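Arylsulfatase (Pseudoalteromonas sp. MB47, PDB 7AJ0) probably hydrolyses sulfate esters of the algal polysaccharide fucoidan as a calcium-binding, exo-acting sulfatase that assembles as a hexamer. Local coordinates at residues Asp60-Gly65 with Ile320-Asp325; Thr152-Lys157 with Tyr263-Phe268. All coordinates share one frame; numbering follows the deposited sequence.

Interaction 1: Asp60-Gly65 with Ile320-Asp325. With CA (calcium ion), chain G.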
loop_
_atom_site.group_PDB
_atom_site.type_symbol
_atom_site.label_atom_id
_atom_site.label_comp_id
_atom_site.label_asym_id
_atom_site.label_seq_id
_atom_site.Cartn_x
_atom_site.Cartn_y
_atom_site.Cartn_z
ATOM N N ASP A 60 21.627 -0.767 26.186
ATOM C CA ASP A 60 21.524 -0.004 24.950
ATOM C C ASP A 60 20.568 -0.697 23.987
ATOM O O ASP A 60 20.713 -1.892 23.712
ATOM C CB ASP A 60 22.908 0.153 24.316
ATOM C CG ASP A 60 22.959 1.253 23.274
ATOM O OD1 ASP A 60 21.923 1.902 23.033
ATOM O OD2 ASP A 60 24.043 1.471 22.695
ATOM N N ASP A 61 19.585 0.057 23.490
ATOM C CA ASP A 61 18.676 -0.415 22.445
ATOM C C ASP A 61 17.927 -1.675 22.870
ATOM O O ASP A 61 17.702 -2.585 22.069
ATOM C CB ASP A 61 19.428 -0.657 21.133
ATOM C CG ASP A 61 19.946 0.626 20.510
ATOM O OD1 ASP A 61 19.721 1.703 21.095
ATOM O OD2 ASP A 61 20.573 0.561 19.431
ATOM N N LEU A 62 17.528 -1.725 24.136
ATOM C CA LEU A 62 16.785 -2.857 24.671
ATOM C C LEU A 62 15.290 -2.591 24.555
ATOM O O LEU A 62 14.801 -1.547 24.998
ATOM C CB LEU A 62 17.163 -3.105 26.131
ATOM C CG LEU A 62 16.562 -4.354 26.779
ATOM C CD1 LEU A 62 17.277 -5.600 26.275
ATOM C CD2 LEU A 62 16.623 -4.268 28.298
ATOM N N GLY A 63 14.565 -3.540 23.967
ATOM C CA GLY A 63 13.142 -3.373 23.783
ATOM C C GLY A 63 12.343 -3.623 25.049
ATOM O O GLY A 63 12.779 -4.308 25.975
ATOM N N TRP A 64 11.134 -3.053 25.064
ATOM C CA TRP A 64 10.248 -3.188 26.216
ATOM C C TRP A 64 10.036 -4.645 26.600
ATOM O O TRP A 64 9.937 -4.975 27.787
ATOM C CB TRP A 64 8.905 -2.527 25.899
ATOM C CG TRP A 64 7.968 -2.382 27.061
ATOM C CD1 TRP A 64 7.856 -1.303 27.887
ATOM C CD2 TRP A 64 6.992 -3.332 27.506
ATOM N NE1 TRP A 64 6.876 -1.525 28.823
ATOM C CE2 TRP A 64 6.331 -2.763 28.611
ATOM C CE3 TRP A 64 6.616 -4.609 27.082
ATOM C CZ2 TRP A 64 5.317 -3.426 29.296
ATOM C CZ3 TRP A 64 5.609 -5.266 27.764
ATOM C CH2 TRP A 64 4.972 -4.673 28.858
ATOM N N GLY A 65 9.965 -5.531 25.615
ATOM C CA GLY A 65 9.664 -6.923 25.854
ATOM C C GLY A 65 10.841 -7.871 25.834
ATOM O O GLY A 65 10.627 -9.089 25.829
ATOM N N ILE A 320 18.741 0.258 42.902
ATOM C CA ILE A 320 19.131 -0.302 41.614
ATOM C C ILE A 320 18.020 -0.008 40.617
ATOM O O ILE A 320 16.865 -0.402 40.826
ATOM C CB ILE A 320 19.405 -1.810 41.697
ATOM C CG1 ILE A 320 20.508 -2.096 42.715
ATOM C CG2 ILE A 320 19.797 -2.354 40.325
ATOM C CD1 ILE A 320 20.876 -3.566 42.834
ATOM N N ILE A 321 18.367 0.681 39.535
ATOM C CA ILE A 321 17.445 0.974 38.444
ATOM C C ILE A 321 17.978 0.290 37.193
ATOM O O ILE A 321 19.124 0.526 36.789
ATOM C CB ILE A 321 17.280 2.486 38.222
ATOM C CG1 ILE A 321 16.508 3.101 39.390
ATOM C CG2 ILE A 321 16.571 2.753 36.902
ATOM C CD1 ILE A 321 16.433 4.616 39.366
ATOM N N PHE A 322 17.155 -0.563 36.593
ATOM C CA PHE A 322 17.477 -1.256 35.351
ATOM C C PHE A 322 16.565 -0.703 34.265
ATOM O O PHE A 322 15.338 -0.748 34.403
ATOM C CB PHE A 322 17.297 -2.766 35.507
ATOM C CG PHE A 322 17.622 -3.548 34.267
ATOM C CD1 PHE A 322 16.673 -3.721 33.277
ATOM C CD2 PHE A 322 18.875 -4.113 34.095
ATOM C CE1 PHE A 322 16.968 -4.438 32.135
ATOM C CE2 PHE A 322 19.176 -4.832 32.956
ATOM C CZ PHE A 322 18.221 -4.994 31.974
ATOM N N THR A 323 17.154 -0.180 33.196
ATOM C CA THR A 323 16.363 0.478 32.166
ATOM C C THR A 323 17.134 0.463 30.852
ATOM O O THR A 323 18.258 -0.039 30.768
ATOM C CB THR A 323 16.003 1.910 32.587
ATOM O OG1 THR A 323 15.097 2.484 31.637
ATOM C CG2 THR A 323 17.246 2.782 32.667
ATOM N N SER A 324 16.507 1.014 29.820
ATOM C CA SER A 324 17.082 1.137 28.492
ATOM C C SER A 324 17.100 2.606 28.090
ATOM O O SER A 324 16.469 3.455 28.725
ATOM C CB SER A 324 16.286 0.312 27.473
ATOM O OG SER A 324 16.756 0.538 26.158
ATOM N N ASP A 325 17.836 2.908 27.022
ATOM C CA ASP A 325 17.892 4.274 26.519
ATOM C C ASP A 325 16.952 4.520 25.345
ATOM O O ASP A 325 16.620 5.678 25.074
ATOM C CB ASP A 325 19.326 4.638 26.114
ATOM C CG ASP A 325 19.748 4.014 24.802
ATOM O OD1 ASP A 325 19.287 2.897 24.479
ATOM O OD2 ASP A 325 20.555 4.653 24.096
HETATM CA CA CA G . 20.544 3.425 22.317
#
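Asp61 and Asp325 meet in two ways: both carboxylates hold the calcium ion, and the backbone N of Asp61 gives a nearly straight hydrogen bond to Asp325 OD1 at 3.0 Å, coming in close to the C-O axis. Asp325 grips the metal with both oxygens, OD2 at 2.2 Å and OD1 at 2.6 Å, so OD1 is shared between the ion and the Asp61 amide. Its CG sits between its own backbone N and carbonyl carbon (chi1 76°), which swings the carboxylate off the end of strand 318-324 onto the ion. Asp60 and Asp61 use one oxygen each, Asp60 OD1 at 2.2 Å and Asp61 OD1 at 2.3 Å. The Asp60 carboxylate stands at 77° to that of Asp325, whereas that of Asp61 is only 21° from it. The second oxygens form salt bridges, Asp60 OD2 with Lys157 and Asp61 OD2 with Lys345. Next along the chain from Asp61, Leu62 O lies 3.1 Å from Ser324 OG, but Asn326 O competes for the hydroxyl proton. Leu62 CD2 reaches obliquely to Phe322 CE1 at 3.9 Å, the two side chains crossing at about a right angle. Cys102 and Asn326 complete the calcium site, and Cys102 probably occupies the position that sulfatases convert to the formylglycine nucleophile. The calcium and the two lysines probably offset the repulsion among three clustered carboxylates.

Interaction 2: Thr152-Lys157 with Tyr263-Phe268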
loop_
_atom_site.group_PDB
_atom_site.type_symbol
_atom_site.label_atom_id
_atom_site.label_comp_id
_atom_site.label_asym_id
_atom_site.label_seq_id
_atom_site.Cartn_x
_atom_site.Cartn_y
_atom_site.Cartn_z
ATOM N N THR A 152 31.216 9.592 42.028
ATOM C CA THR A 152 30.342 9.483 40.869
ATOM C C THR A 152 31.122 8.972 39.668
ATOM O O THR A 152 32.255 9.397 39.423
ATOM C CB THR A 152 29.713 10.840 40.544
ATOM O OG1 THR A 152 30.743 11.773 40.190
ATOM C CG2 THR A 152 28.953 11.376 41.745
ATOM N N ALA A 153 30.509 8.063 38.914
ATOM C CA ALA A 153 31.185 7.472 37.772
ATOM C C ALA A 153 30.178 7.079 36.706
ATOM O O ALA A 153 29.041 6.707 37.006
ATOM C CB ALA A 153 32.003 6.238 38.181
ATOM N N LEU A 154 30.613 7.179 35.455
ATOM C CA LEU A 154 29.920 6.582 34.320
ATOM C C LEU A 154 30.886 5.596 33.682
ATOM O O LEU A 154 31.990 5.979 33.279
ATOM C CB LEU A 154 29.468 7.634 33.312
ATOM C CG LEU A 154 28.550 7.096 32.211
ATOM C CD1 LEU A 154 27.520 8.147 31.827
ATOM C CD2 LEU A 154 29.343 6.654 30.990
ATOM N N ILE A 155 30.481 4.334 33.608
ATOM C CA ILE A 155 31.312 3.268 33.066
ATOM C C ILE A 155 30.543 2.630 31.920
ATOM O O ILE A 155 29.504 1.994 32.137
ATOM C CB ILE A 155 31.691 2.234 34.136
ATOM C CG1 ILE A 155 32.637 2.883 35.153
ATOM C CG2 ILE A 155 32.317 1.010 33.491
ATOM C CD1 ILE A 155 33.036 1.988 36.305
ATOM N N GLY A 156 31.044 2.812 30.701
ATOM C CA GLY A 156 30.416 2.236 29.530
ATOM C C GLY A 156 30.194 3.233 28.412
ATOM O O GLY A 156 31.023 4.118 28.180
ATOM N N LYS A 157 29.068 3.103 27.719
ATOM C CA LYS A 157 28.799 3.951 26.566
ATOM C C LYS A 157 28.416 5.360 27.005
ATOM O O LYS A 157 27.617 5.550 27.926
ATOM C CB LYS A 157 27.682 3.339 25.720
ATOM C CG LYS A 157 27.244 4.197 24.546
ATOM C CD LYS A 157 26.007 3.615 23.872
ATOM C CE LYS A 157 25.371 4.626 22.935
ATOM N NZ LYS A 157 24.059 4.161 22.409
ATOM N N TYR A 263 27.522 6.834 43.175
ATOM C CA TYR A 263 26.518 6.964 42.128
ATOM C C TYR A 263 27.161 6.459 40.843
ATOM O O TYR A 263 28.072 7.101 40.308
ATOM C CB TYR A 263 26.039 8.404 41.974
ATOM C CG TYR A 263 24.890 8.533 40.999
ATOM C CD1 TYR A 263 25.115 8.530 39.629
ATOM C CD2 TYR A 263 23.582 8.642 41.446
ATOM C CE1 TYR A 263 24.072 8.636 38.734
ATOM C CE2 TYR A 263 22.529 8.752 40.558
ATOM C CZ TYR A 263 22.782 8.749 39.202
ATOM O OH TYR A 263 21.743 8.858 38.306
ATOM N N LEU A 264 26.695 5.314 40.354
ATOM C CA LEU A 264 27.286 4.654 39.199
ATOM C C LEU A 264 26.228 4.467 38.124
ATOM O O LEU A 264 25.174 3.877 38.382
ATOM C CB LEU A 264 27.888 3.300 39.587
ATOM C CG LEU A 264 28.341 2.432 38.413
ATOM C CD1 LEU A 264 29.397 3.152 37.590
ATOM C CD2 LEU A 264 28.866 1.092 38.899
ATOM N N ILE A 265 26.518 4.961 36.923
ATOM C CA ILE A 265 25.764 4.623 35.721
ATOM C C ILE A 265 26.600 3.584 34.975
ATOM O O ILE A 265 27.613 3.912 34.357
ATOM C CB ILE A 265 25.484 5.843 34.852
ATOM C CG1 ILE A 265 24.532 6.801 35.564
ATOM C CG2 ILE A 265 24.904 5.406 33.506
ATOM C CD1 ILE A 265 24.361 8.133 34.863
ATOM N N HIS A 266 26.174 2.322 35.031
ATOM C CA HIS A 266 26.802 1.258 34.256
ATOM C C HIS A 266 26.079 1.168 32.917
ATOM O O HIS A 266 24.950 0.673 32.845
ATOM C CB HIS A 266 26.752 -0.074 34.992
ATOM C CG HIS A 266 27.517 -1.160 34.306
ATOM N ND1 HIS A 266 28.857 -1.389 34.540
ATOM C CD2 HIS A 266 27.138 -2.066 33.372
ATOM C CE1 HIS A 266 29.266 -2.398 33.791
ATOM N NE2 HIS A 266 28.242 -2.826 33.074
ATOM N N SER A 267 26.730 1.643 31.863
ATOM C CA SER A 267 26.119 1.815 30.547
ATOM C C SER A 267 26.654 0.730 29.619
ATOM O O SER A 267 27.685 0.901 28.969
ATOM C CB SER A 267 26.414 3.227 30.020
ATOM O OG SER A 267 25.944 3.406 28.696
ATOM N N PHE A 268 25.938 -0.392 29.559
ATOM C CA PHE A 268 26.338 -1.482 28.685
ATOM C C PHE A 268 26.547 -0.977 27.262
ATOM O O PHE A 268 25.838 -0.083 26.790
ATOM C CB PHE A 268 25.274 -2.585 28.652
ATOM C CG PHE A 268 25.075 -3.294 29.955
ATOM C CD1 PHE A 268 25.839 -4.400 30.278
ATOM C CD2 PHE A 268 24.099 -2.878 30.841
ATOM C CE1 PHE A 268 25.648 -5.064 31.470
ATOM C CE2 PHE A 268 23.904 -3.540 32.036
ATOM C CZ PHE A 268 24.678 -4.635 32.348
#
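Ser267 faces Lys157 across the two chains, and its CB packs on the Lys157 backbone, 3.4 Å from Lys157 O. With OG anti to the backbone N (chi1 175°), the hydroxyl extends across the gap and gives its proton to that same carbonyl, OG to Lys157 O at 2.8 Å; the donor approaches from the side, at 118° to the C=O. At the tip, OG also accepts from Arg106. An alanine here would probably leave Lys157 O without this donor and deprive Arg106 of an acceptor. The Ser267 backbone adds bonds of its own, its N to Ile155 O at 2.8 Å and its O taking the N of Lys157 at 2.9 Å.

Upstream the pairing is regular: strands 152-155 and 263-267 run parallel, only 4° apart, as neighbours in the central sheet of the alkaline-phosphatase-like α/β fold. Ala153 N binds Tyr263 O, Ile265 N returns to Ala153 O, and Ile155 N goes on to Ile265 O. On the face carrying Ala153 and Ile155, under helix 240-258, Leu264 CD1 touches Ile155 CD1 at 4.0 Å. On the other face Leu154 CD1 meets Ile265 CG2 at 4.1 Å.

Gly156 CA comes within 3.1 Å of Ser267 O, and any CB at this position would run into that oxygen. Beyond it, Lys157 CB lies 3.4 Å from Ser267 OG, while the rest of the side chain stretches fully extended to Asp60 at the calcium site.

Overall arrangement
From the N terminus, strand 53-59 runs into segment 60-65, the first half of interaction 1. The chain then passes through strand 151-155 and, after a long excursion, returns in strand 262-267, so interaction 2 closes a loop of 105 residues. Helix 290-311 follows, and strand 318-324 comes back to segment 60-65, closing 254 residues that contain interaction 2 whole; the two do not cross. These strands lie in the order 151-155, 262-267, 53-59, 318-324; interaction 2 joins two neighbouring strands, and interaction 1 joins the loop after strand 53-59 to the C-terminal end of strand 318-324. Their centres are about 14 Å apart, and they meet beside the calcium, where Lys157 NZ bridges to Asp60 OD2 at 2.7 Å.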